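Long-range contacts in pyrrolysyl-tRNA synthetase (Desulfitobacterium hafniense, PDB 3DSQ), which probably joins pyrrolysine to its tRNA at the expense of ATP, working as a homodimeric class II aminoacyl-tRNA synthetase: residues B[199-210]-B[221-230]; B[57-68]-B[279-287]. All coordinates share one frame; numbering follows the deposited sequence.

Contact 1: B[199-210]-B[221-230]; sequences LEAAGIREFELV and VDVMKGDLEL
Val210 O is gripped twice by the facing strand: Asp222 N donates to it at 2.6 Å, and Val221 CA adds a CA-H...O contact at 3.3 Å. Val210 N returns a bond to Asp222 O. Met224 N donates to Glu208 O at 2.8 Å, and Glu208 N also donates to Met224 O. This pattern makes Val210–Asp222 and Glu208–Met224 antiparallel hydrogen-bonded pairs, with Leu209–Val223 the non-hydrogen-bonded pair between them. On the Val210 face, Met224 bends at chi3 (-65°) and brings CE to 3.3 Å from Val210 CG2, a tight methyl contact.

Val223 and Leu209 share the other face, where Leu199 and Phe207 join them. Leu209 lies alongside Val223, its CD2 against Val223 CG2, whereas Val223 CG1 meets Leu199 CD1 at 3.5 Å and approaches Phe207 CD1 obliquely at 3.8 Å. The same Leu199 CD1 sits over the centre of the Phe207 ring. Ile204 CG2 and Leu230 CD2 approach tip to tip. At the strand end, where the turn begins, Lys225 is fully extended alongside the carbonyl of Glu206, its CG 3.2 Å from Glu206 O; its NZ ends 4.0 Å from Glu206 OE1, beyond salt-bridge range.

A Schellman motif with Gly203 as its C-prime residue ends helix 187-201, and the loop that follows leads into strand 208-213, the outermost of the main sheet within this chain. Strand 219-225 lies between it and strand 228-236, bonding to the latter through Val221–Gly233 and Val223–Ala231. Helix 187-201 packs on Leu209, Val221 and Val223, while helix 257-265 packs on Leu230.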
loop_
_atom_site.group_PDB
_atom_site.type_symbol
_atom_site.label_atom_id
_atom_site.label_comp_id
_atom_site.label_asym_id
_atom_site.label_seq_id
_atom_site.Cartn_x
_atom_site.Cartn_y
_atom_site.Cartn_z
ATOM N N LEU B 199 -18.745 5.936 4.419
ATOM C CA LEU B 199 -19.558 4.793 4.789
ATOM C C LEU B 199 -20.498 4.371 3.664
ATOM O O LEU B 199 -20.813 3.189 3.525
ATOM C CB LEU B 199 -20.331 5.104 6.067
ATOM C CG LEU B 199 -19.399 5.331 7.262
ATOM C CD1 LEU B 199 -20.189 5.812 8.455
ATOM C CD2 LEU B 199 -18.659 4.041 7.587
ATOM N N GLU B 200 -20.934 5.327 2.851
ATOM C CA GLU B 200 -21.820 4.995 1.746
ATOM C C GLU B 200 -21.026 4.250 0.684
ATOM O O GLU B 200 -21.484 3.245 0.136
ATOM C CB GLU B 200 -22.440 6.251 1.136
ATOM C CG GLU B 200 -23.362 5.950 -0.039
ATOM C CD GLU B 200 -24.507 5.010 0.330
ATOM O OE1 GLU B 200 -25.139 4.450 -0.593
ATOM O OE2 GLU B 200 -24.783 4.831 1.537
ATOM N N ALA B 201 -19.829 4.741 0.396
ATOM C CA ALA B 201 -18.987 4.091 -0.591
ATOM C C ALA B 201 -18.558 2.714 -0.083
ATOM O O ALA B 201 -18.318 1.808 -0.877
ATOM C CB ALA B 201 -17.766 4.951 -0.891
ATOM N N ALA B 202 -18.473 2.562 1.237
ATOM C CA ALA B 202 -18.065 1.292 1.844
ATOM C C ALA B 202 -19.214 0.305 2.042
ATOM O O ALA B 202 -19.047 -0.732 2.688
ATOM C CB ALA B 202 -17.380 1.549 3.183
ATOM N N GLY B 203 -20.384 0.623 1.502
ATOM C CA GLY B 203 -21.514 -0.275 1.649
ATOM C C GLY B 203 -21.975 -0.493 3.078
ATOM O O GLY B 203 -22.411 -1.583 3.441
ATOM N N ILE B 204 -21.868 0.540 3.901
ATOM C CA ILE B 204 -22.311 0.452 5.283
ATOM C C ILE B 204 -23.396 1.511 5.451
ATOM O O ILE B 204 -23.142 2.708 5.297
ATOM C CB ILE B 204 -21.134 0.687 6.252
ATOM C CG1 ILE B 204 -20.176 -0.508 6.164
ATOM C CG2 ILE B 204 -21.642 0.897 7.670
ATOM C CD1 ILE B 204 -19.007 -0.463 7.124
ATOM N N ARG B 205 -24.614 1.067 5.746
ATOM C CA ARG B 205 -25.735 1.989 5.878
ATOM C C ARG B 205 -26.301 2.119 7.290
ATOM O O ARG B 205 -27.267 2.850 7.507
ATOM C CB ARG B 205 -26.843 1.579 4.901
ATOM C CG ARG B 205 -26.328 1.200 3.512
ATOM C CD ARG B 205 -27.436 1.217 2.469
ATOM N NE ARG B 205 -27.774 2.578 2.048
ATOM C CZ ARG B 205 -28.862 2.901 1.351
ATOM N NH1 ARG B 205 -29.730 1.961 0.994
ATOM N NH2 ARG B 205 -29.082 4.163 1.007
ATOM N N GLU B 206 -25.701 1.411 8.243
ATOM C CA GLU B 206 -26.135 1.464 9.637
ATOM C C GLU B 206 -24.985 1.943 10.516
ATOM O O GLU B 206 -24.013 1.214 10.716
ATOM C CB GLU B 206 -26.574 0.080 10.127
ATOM C CG GLU B 206 -27.712 -0.559 9.346
ATOM C CD GLU B 206 -28.257 -1.798 10.040
ATOM O OE1 GLU B 206 -27.451 -2.690 10.382
ATOM O OE2 GLU B 206 -29.489 -1.880 10.242
ATOM N N PHE B 207 -25.093 3.157 11.047
ATOM C CA PHE B 207 -24.045 3.700 11.906
ATOM C C PHE B 207 -24.522 4.938 12.654
ATOM O O PHE B 207 -25.499 5.577 12.262
ATOM C CB PHE B 207 -22.819 4.052 11.066
ATOM C CG PHE B 207 -23.067 5.148 10.074
ATOM C CD1 PHE B 207 -22.852 6.477 10.418
ATOM C CD2 PHE B 207 -23.553 4.856 8.806
ATOM C CE1 PHE B 207 -23.117 7.502 9.512
ATOM C CE2 PHE B 207 -23.822 5.870 7.893
ATOM C CZ PHE B 207 -23.602 7.197 8.248
ATOM N N GLU B 208 -23.822 5.272 13.733
ATOM C CA GLU B 208 -24.163 6.440 14.535
ATOM C C GLU B 208 -22.937 7.328 14.757
ATOM O O GLU B 208 -21.799 6.857 14.749
ATOM C CB GLU B 208 -24.740 6.004 15.888
ATOM C CG GLU B 208 -23.747 5.297 16.801
ATOM C CD GLU B 208 -24.347 4.932 18.150
ATOM O OE1 GLU B 208 -24.922 5.828 18.807
ATOM O OE2 GLU B 208 -24.240 3.752 18.553
ATOM N N LEU B 209 -23.179 8.616 14.957
ATOM C CA LEU B 209 -22.103 9.570 15.179
ATOM C C LEU B 209 -22.031 9.929 16.658
ATOM O O LEU B 209 -22.992 10.433 17.231
ATOM C CB LEU B 209 -22.354 10.821 14.337
ATOM C CG LEU B 209 -22.641 10.505 12.866
ATOM C CD1 LEU B 209 -23.057 11.767 12.134
ATOM C CD2 LEU B 209 -21.410 9.890 12.223
ATOM N N VAL B 210 -20.888 9.661 17.275
ATOM C CA VAL B 210 -20.706 9.949 18.689
ATOM C C VAL B 210 -19.743 11.109 18.896
ATOM O O VAL B 210 -18.556 10.997 18.602
ATOM C CB VAL B 210 -20.169 8.716 19.437
ATOM C CG1 VAL B 210 -19.943 9.048 20.902
ATOM C CG2 VAL B 210 -21.150 7.565 19.296
ATOM N N VAL B 221 -15.399 13.333 17.000
ATOM C CA VAL B 221 -16.594 12.676 16.485
ATOM C C VAL B 221 -16.252 11.231 16.122
ATOM O O VAL B 221 -15.607 10.975 15.107
ATOM C CB VAL B 221 -17.138 13.395 15.229
ATOM C CG1 VAL B 221 -18.290 12.602 14.625
ATOM C CG2 VAL B 221 -17.607 14.788 15.596
ATOM N N ASP B 222 -16.683 10.292 16.959
ATOM C CA ASP B 222 -16.422 8.876 16.735
ATOM C C ASP B 222 -17.583 8.181 16.041
ATOM O O ASP B 222 -18.666 8.052 16.611
ATOM C CB ASP B 222 -16.133 8.187 18.069
ATOM C CG ASP B 222 -14.851 8.683 18.711
ATOM O OD1 ASP B 222 -14.585 8.325 19.877
ATOM O OD2 ASP B 222 -14.102 9.430 18.046
ATOM N N VAL B 223 -17.355 7.736 14.808
ATOM C CA VAL B 223 -18.386 7.044 14.041
ATOM C C VAL B 223 -18.450 5.586 14.488
ATOM O O VAL B 223 -17.416 4.939 14.672
ATOM C CB VAL B 223 -18.090 7.094 12.529
ATOM C CG1 VAL B 223 -19.259 6.509 11.758
ATOM C CG2 VAL B 223 -17.830 8.530 12.096
ATOM N N MET B 224 -19.664 5.067 14.667
ATOM C CA MET B 224 -19.824 3.689 15.121
ATOM C C MET B 224 -21.116 2.995 14.708
ATOM O O MET B 224 -22.096 3.625 14.323
ATOM C CB MET B 224 -19.740 3.631 16.645
ATOM C CG MET B 224 -18.601 4.421 17.257
ATOM S SD MET B 224 -18.365 3.961 18.962
ATOM C CE MET B 224 -19.902 4.523 19.664
ATOM N N LYS B 225 -21.093 1.673 14.806
ATOM C CA LYS B 225 -22.247 0.842 14.507
ATOM C C LYS B 225 -22.422 0.083 15.812
ATOM O O LYS B 225 -21.615 -0.790 16.141
ATOM C CB LYS B 225 -21.939 -0.126 13.362
ATOM C CG LYS B 225 -23.137 -0.944 12.897
ATOM C CD LYS B 225 -22.749 -1.890 11.773
ATOM C CE LYS B 225 -23.921 -2.770 11.350
ATOM N NZ LYS B 225 -23.546 -3.702 10.249
ATOM N N GLY B 226 -23.458 0.429 16.568
ATOM C CA GLY B 226 -23.662 -0.222 17.849
ATOM C C GLY B 226 -22.457 0.101 18.716
ATOM O O GLY B 226 -22.044 1.257 18.793
ATOM N N ASP B 227 -21.884 -0.914 19.358
ATOM C CA ASP B 227 -20.714 -0.729 20.213
ATOM C C ASP B 227 -19.450 -0.933 19.371
ATOM O O ASP B 227 -18.392 -1.294 19.882
ATOM C CB ASP B 227 -20.756 -1.742 21.369
ATOM C CG ASP B 227 -19.657 -1.512 22.404
ATOM O OD1 ASP B 227 -18.474 -1.780 22.102
ATOM O OD2 ASP B 227 -19.980 -1.061 23.526
ATOM N N LEU B 228 -19.562 -0.690 18.072
ATOM C CA LEU B 228 -18.431 -0.876 17.178
ATOM C C LEU B 228 -17.924 0.425 16.570
ATOM O O LEU B 228 -18.653 1.106 15.851
ATOM C CB LEU B 228 -18.816 -1.844 16.059
ATOM C CG LEU B 228 -19.274 -3.241 16.490
ATOM C CD1 LEU B 228 -19.745 -4.029 15.275
ATOM C CD2 LEU B 228 -18.131 -3.959 17.188
ATOM N N GLU B 229 -16.670 0.761 16.853
ATOM C CA GLU B 229 -16.076 1.976 16.304
ATOM C C GLU B 229 -15.622 1.736 14.875
ATOM O O GLU B 229 -14.884 0.788 14.598
ATOM C CB GLU B 229 -14.867 2.427 17.125
ATOM C CG GLU B 229 -14.209 3.684 16.556
ATOM C CD GLU B 229 -12.965 4.099 17.315
ATOM O OE1 GLU B 229 -12.030 3.278 17.425
ATOM O OE2 GLU B 229 -12.921 5.250 17.800
ATOM N N LEU B 230 -16.060 2.604 13.972
ATOM C CA LEU B 230 -15.693 2.492 12.568
ATOM C C LEU B 230 -14.712 3.582 12.148
ATOM O O LEU B 230 -14.026 3.451 11.134
ATOM C CB LEU B 230 -16.951 2.561 11.695
ATOM C CG LEU B 230 -17.725 1.248 11.513
ATOM C CD1 LEU B 230 -17.891 0.528 12.848
ATOM C CD2 LEU B 230 -19.076 1.551 10.886
HETATM O O HOH W 1 -24.924 -1.727 7.831
#

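Contact 2: B[57-68]-B[279-287]; sequences GKRHLEQLRTVK and YLDGVRLNI
Lys68 and Asp281 form a bidentate salt bridge: NZ of Lys68 lies 3.0 Å from Asp281 OD2 and 3.1 Å from Asp281 OD1, meeting both oxygens on their syn side and 17° out of the carboxylate plane. The bend at chi3 (-59°) turns the lysine's end to the carboxylate. OD1 also accepts from Ala72 N, and water adds a bond to each oxygen, the one at OD2 bridging to His60 O. Such a set of donors would favour the ionised form of this buried aspartate.

Apolar contacts follow the helix. Gly57 lets the hairpin come close, its CA 3.7 Å from Val283 CG1. Ile287 CD1 lies 3.8 Å from Lys58 CG, the two side chains sliding past each other in opposite directions. Val283 CG2 lies at the edge of the His60 ring, 3.4 Å from CD2. Leu61 splits its methyls, CD1 to Val283 CG1 (3.9 Å) and CD2 to Leu280 CD1 (4.1 Å); Leu145 of the second subunit also packs on Leu61.

Backbone bonds in both directions between Leu280 and Val283 close a type I' turn, with Asp281 and Gly282 at positive phi: the signature of a tight two-residue beta hairpin, here packed against a helix.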
loop_
_atom_site.group_PDB
_atom_site.type_symbol
_atom_site.label_atom_id
_atom_site.label_comp_id
_atom_site.label_asym_id
_atom_site.label_seq_id
_atom_site.Cartn_x
_atom_site.Cartn_y
_atom_site.Cartn_z
ATOM N N GLY B 57 -15.709 -21.427 1.779
ATOM C CA GLY B 57 -14.524 -20.637 1.481
ATOM C C GLY B 57 -14.010 -20.835 0.066
ATOM O O GLY B 57 -13.593 -19.880 -0.586
ATOM N N LYS B 58 -14.025 -22.077 -0.408
ATOM C CA LYS B 58 -13.574 -22.381 -1.762
ATOM C C LYS B 58 -14.473 -21.708 -2.797
ATOM O O LYS B 58 -13.985 -21.229 -3.812
ATOM C CB LYS B 58 -13.562 -23.898 -1.993
ATOM C CG LYS B 58 -12.332 -24.609 -1.441
ATOM C CD LYS B 58 -12.539 -26.123 -1.353
ATOM C CE LYS B 58 -12.949 -26.746 -2.691
ATOM N NZ LYS B 58 -11.889 -26.670 -3.745
ATOM N N ARG B 59 -15.781 -21.679 -2.540
ATOM C CA ARG B 59 -16.724 -21.041 -3.461
ATOM C C ARG B 59 -16.438 -19.548 -3.527
ATOM O O ARG B 59 -16.423 -18.953 -4.604
ATOM C CB ARG B 59 -18.179 -21.248 -3.008
ATOM C CG ARG B 59 -18.681 -22.678 -3.123
ATOM C CD ARG B 59 -20.176 -22.795 -2.819
ATOM N NE ARG B 59 -20.621 -24.188 -2.887
ATOM C CZ ARG B 59 -21.873 -24.596 -2.693
ATOM N NH1 ARG B 59 -22.831 -23.722 -2.415
ATOM N NH2 ARG B 59 -22.169 -25.886 -2.780
ATOM N N HIS B 60 -16.218 -18.946 -2.362
ATOM C CA HIS B 60 -15.927 -17.523 -2.301
ATOM C C HIS B 60 -14.703 -17.210 -3.154
ATOM O O HIS B 60 -14.699 -16.238 -3.919
ATOM C CB HIS B 60 -15.677 -17.092 -0.858
ATOM C CG HIS B 60 -15.622 -15.608 -0.679
ATOM N ND1 HIS B 60 -16.715 -14.794 -0.891
ATOM C CD2 HIS B 60 -14.597 -14.785 -0.344
ATOM C CE1 HIS B 60 -16.365 -13.533 -0.698
ATOM N NE2 HIS B 60 -15.086 -13.501 -0.365
ATOM N N LEU B 61 -13.671 -18.042 -3.038
ATOM C CA LEU B 61 -12.453 -17.834 -3.810
ATOM C C LEU B 61 -12.672 -17.937 -5.314
ATOM O O LEU B 61 -11.983 -17.272 -6.086
ATOM C CB LEU B 61 -11.358 -18.815 -3.366
ATOM C CG LEU B 61 -10.696 -18.398 -2.047
ATOM C CD1 LEU B 61 -9.638 -19.405 -1.612
ATOM C CD2 LEU B 61 -10.070 -17.023 -2.238
ATOM N N GLU B 62 -13.626 -18.770 -5.728
ATOM C CA GLU B 62 -13.922 -18.931 -7.145
ATOM C C GLU B 62 -14.378 -17.601 -7.713
ATOM O O GLU B 62 -14.004 -17.208 -8.816
ATOM C CB GLU B 62 -15.015 -19.983 -7.343
ATOM C CG GLU B 62 -14.503 -21.395 -7.252
ATOM C CD GLU B 62 -13.411 -21.658 -8.266
ATOM O OE1 GLU B 62 -13.676 -21.506 -9.483
ATOM O OE2 GLU B 62 -12.287 -22.015 -7.851
ATOM N N GLN B 63 -15.198 -16.918 -6.932
ATOM C CA GLN B 63 -15.725 -15.618 -7.285
ATOM C C GLN B 63 -14.546 -14.664 -7.533
ATOM O O GLN B 63 -14.550 -13.857 -8.470
ATOM C CB GLN B 63 -16.589 -15.135 -6.121
ATOM C CG GLN B 63 -17.176 -13.749 -6.245
ATOM C CD GLN B 63 -17.898 -13.341 -4.974
ATOM O OE1 GLN B 63 -18.946 -13.898 -4.630
ATOM N NE2 GLN B 63 -17.330 -12.378 -4.257
ATOM N N LEU B 64 -13.530 -14.782 -6.685
ATOM C CA LEU B 64 -12.340 -13.951 -6.781
ATOM C C LEU B 64 -11.536 -14.240 -8.047
ATOM O O LEU B 64 -11.085 -13.318 -8.720
ATOM C CB LEU B 64 -11.479 -14.163 -5.522
ATOM C CG LEU B 64 -10.061 -13.600 -5.387
ATOM C CD1 LEU B 64 -9.124 -14.458 -6.178
ATOM C CD2 LEU B 64 -9.999 -12.155 -5.843
ATOM N N ARG B 65 -11.369 -15.513 -8.388
ATOM C CA ARG B 65 -10.595 -15.872 -9.573
ATOM C C ARG B 65 -11.255 -15.643 -10.934
ATOM O O ARG B 65 -10.564 -15.371 -11.915
ATOM C CB ARG B 65 -10.144 -17.329 -9.480
ATOM C CG ARG B 65 -11.199 -18.253 -8.931
ATOM C CD ARG B 65 -10.815 -19.717 -9.094
ATOM N NE ARG B 65 -11.025 -20.179 -10.463
ATOM C CZ ARG B 65 -10.998 -21.456 -10.837
ATOM N NH1 ARG B 65 -10.770 -22.412 -9.944
ATOM N NH2 ARG B 65 -11.205 -21.776 -12.107
ATOM N N THR B 66 -12.576 -15.747 -11.013
ATOM C CA THR B 66 -13.237 -15.561 -12.300
ATOM C C THR B 66 -14.035 -14.272 -12.408
ATOM O O THR B 66 -14.365 -13.837 -13.507
ATOM C CB THR B 66 -14.188 -16.733 -12.616
ATOM O OG1 THR B 66 -15.234 -16.772 -11.641
ATOM C CG2 THR B 66 -13.435 -18.054 -12.589
ATOM N N VAL B 67 -14.342 -13.657 -11.274
ATOM C CA VAL B 67 -15.121 -12.429 -11.289
ATOM C C VAL B 67 -14.385 -11.163 -10.853
ATOM O O VAL B 67 -14.035 -10.330 -11.686
ATOM C CB VAL B 67 -16.380 -12.572 -10.416
ATOM C CG1 VAL B 67 -17.245 -11.330 -10.544
ATOM C CG2 VAL B 67 -17.149 -13.812 -10.823
ATOM N N LYS B 68 -14.148 -11.016 -9.554
ATOM C CA LYS B 68 -13.495 -9.813 -9.051
ATOM C C LYS B 68 -12.040 -9.583 -9.467
ATOM O O LYS B 68 -11.681 -8.481 -9.858
ATOM C CB LYS B 68 -13.602 -9.756 -7.523
ATOM C CG LYS B 68 -15.029 -9.657 -7.003
ATOM C CD LYS B 68 -15.069 -9.277 -5.524
ATOM C CE LYS B 68 -14.334 -10.291 -4.647
ATOM N NZ LYS B 68 -14.306 -9.836 -3.229
ATOM N N TYR B 279 -4.496 -15.726 4.521
ATOM C CA TYR B 279 -5.868 -15.548 4.059
ATOM C C TYR B 279 -5.821 -14.837 2.725
ATOM O O TYR B 279 -4.777 -14.330 2.321
ATOM C CB TYR B 279 -6.683 -14.674 5.015
ATOM C CG TYR B 279 -6.880 -15.195 6.419
ATOM C CD1 TYR B 279 -5.864 -15.089 7.374
ATOM C CD2 TYR B 279 -8.114 -15.708 6.818
ATOM C CE1 TYR B 279 -6.077 -15.468 8.692
ATOM C CE2 TYR B 279 -8.345 -16.087 8.132
ATOM C CZ TYR B 279 -7.319 -15.957 9.070
ATOM O OH TYR B 279 -7.567 -16.246 10.388
ATOM N N LEU B 280 -6.964 -14.798 2.047
ATOM C CA LEU B 280 -7.074 -14.111 0.772
ATOM C C LEU B 280 -8.547 -13.788 0.605
ATOM O O LEU B 280 -9.382 -14.687 0.636
ATOM C CB LEU B 280 -6.619 -15.004 -0.384
ATOM C CG LEU B 280 -6.101 -14.373 -1.687
ATOM C CD1 LEU B 280 -6.455 -15.298 -2.838
ATOM C CD2 LEU B 280 -6.678 -12.994 -1.929
ATOM N N ASP B 281 -8.858 -12.505 0.461
ATOM C CA ASP B 281 -10.234 -12.051 0.266
ATOM C C ASP B 281 -11.192 -12.650 1.309
ATOM O O ASP B 281 -12.304 -13.084 0.987
ATOM C CB ASP B 281 -10.670 -12.398 -1.164
ATOM C CG ASP B 281 -11.966 -11.698 -1.588
ATOM O OD1 ASP B 281 -12.290 -10.613 -1.069
ATOM O OD2 ASP B 281 -12.656 -12.241 -2.467
ATOM N N GLY B 282 -10.738 -12.663 2.560
ATOM C CA GLY B 282 -11.533 -13.178 3.661
ATOM C C GLY B 282 -11.520 -14.685 3.853
ATOM O O GLY B 282 -12.156 -15.176 4.772
ATOM N N VAL B 283 -10.804 -15.422 3.010
ATOM C CA VAL B 283 -10.774 -16.882 3.116
ATOM C C VAL B 283 -9.422 -17.455 3.571
ATOM O O VAL B 283 -8.395 -17.139 2.991
ATOM C CB VAL B 283 -11.139 -17.534 1.754
ATOM C CG1 VAL B 283 -11.229 -19.037 1.901
ATOM C CG2 VAL B 283 -12.462 -16.962 1.234
ATOM N N ARG B 284 -9.434 -18.301 4.605
ATOM C CA ARG B 284 -8.201 -18.924 5.099
ATOM C C ARG B 284 -7.763 -19.854 3.978
ATOM O O ARG B 284 -8.570 -20.618 3.459
ATOM C CB ARG B 284 -8.484 -19.715 6.382
ATOM C CG ARG B 284 -7.267 -20.404 6.998
ATOM C CD ARG B 284 -6.277 -19.424 7.628
ATOM N NE ARG B 284 -5.182 -20.154 8.267
ATOM C CZ ARG B 284 -4.123 -20.652 7.633
ATOM N NH1 ARG B 284 -3.977 -20.496 6.322
ATOM N NH2 ARG B 284 -3.222 -21.350 8.310
ATOM N N LEU B 285 -6.488 -19.813 3.605
ATOM C CA LEU B 285 -6.018 -20.619 2.482
ATOM C C LEU B 285 -5.823 -22.125 2.634
ATOM O O LEU B 285 -5.993 -22.868 1.660
ATOM C CB LEU B 285 -4.749 -19.994 1.907
ATOM C CG LEU B 285 -5.007 -18.606 1.299
ATOM C CD1 LEU B 285 -3.699 -17.907 1.034
ATOM C CD2 LEU B 285 -5.836 -18.743 0.010
ATOM N N ASN B 286 -5.481 -22.595 3.826
ATOM C CA ASN B 286 -5.275 -24.026 3.988
ATOM C C ASN B 286 -6.602 -24.776 4.106
ATOM O O ASN B 286 -6.869 -25.429 5.108
ATOM C CB ASN B 286 -4.392 -24.294 5.211
ATOM C CG ASN B 286 -5.089 -23.991 6.499
ATOM O OD1 ASN B 286 -5.897 -23.071 6.570
ATOM N ND2 ASN B 286 -4.777 -24.755 7.538
ATOM N N ILE B 287 -7.431 -24.685 3.068
ATOM C CA ILE B 287 -8.719 -25.369 3.085
ATOM C C ILE B 287 -8.877 -26.372 1.949
ATOM O O ILE B 287 -10.019 -26.537 1.463
ATOM C CB ILE B 287 -9.886 -24.366 3.019
ATOM C CG1 ILE B 287 -9.849 -23.593 1.696
ATOM C CG2 ILE B 287 -9.796 -23.407 4.201
ATOM C CD1 ILE B 287 -11.000 -22.631 1.516
HETATM O O HOH W 2 -14.791 -13.679 -3.787
HETATM O O HOH W 3 -14.480 -10.727 0.134
#

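In the fold
Along the chain the order is 57-68, 199-210, 221-230 and 279-287, so both halves of contact 1 fall between the halves of contact 2. Their centres are 27 Å apart and their nearest atoms about 12 Å, without touching. Contact 1 belongs to the mixed sheet of the class II core, its centre about 12 Å from the centre of the chain; that of contact 2 is about 21 Å from it. Helix 72-85 relates the two: Ala72, at its start, bonds to Asp281, and its Leu80 packs on Ala201. Contact 1 thus builds the sheet's edge within one subunit, whereas contact 2 brings the C-terminal end of the chain back onto helix 39-68, beside the dimer partner.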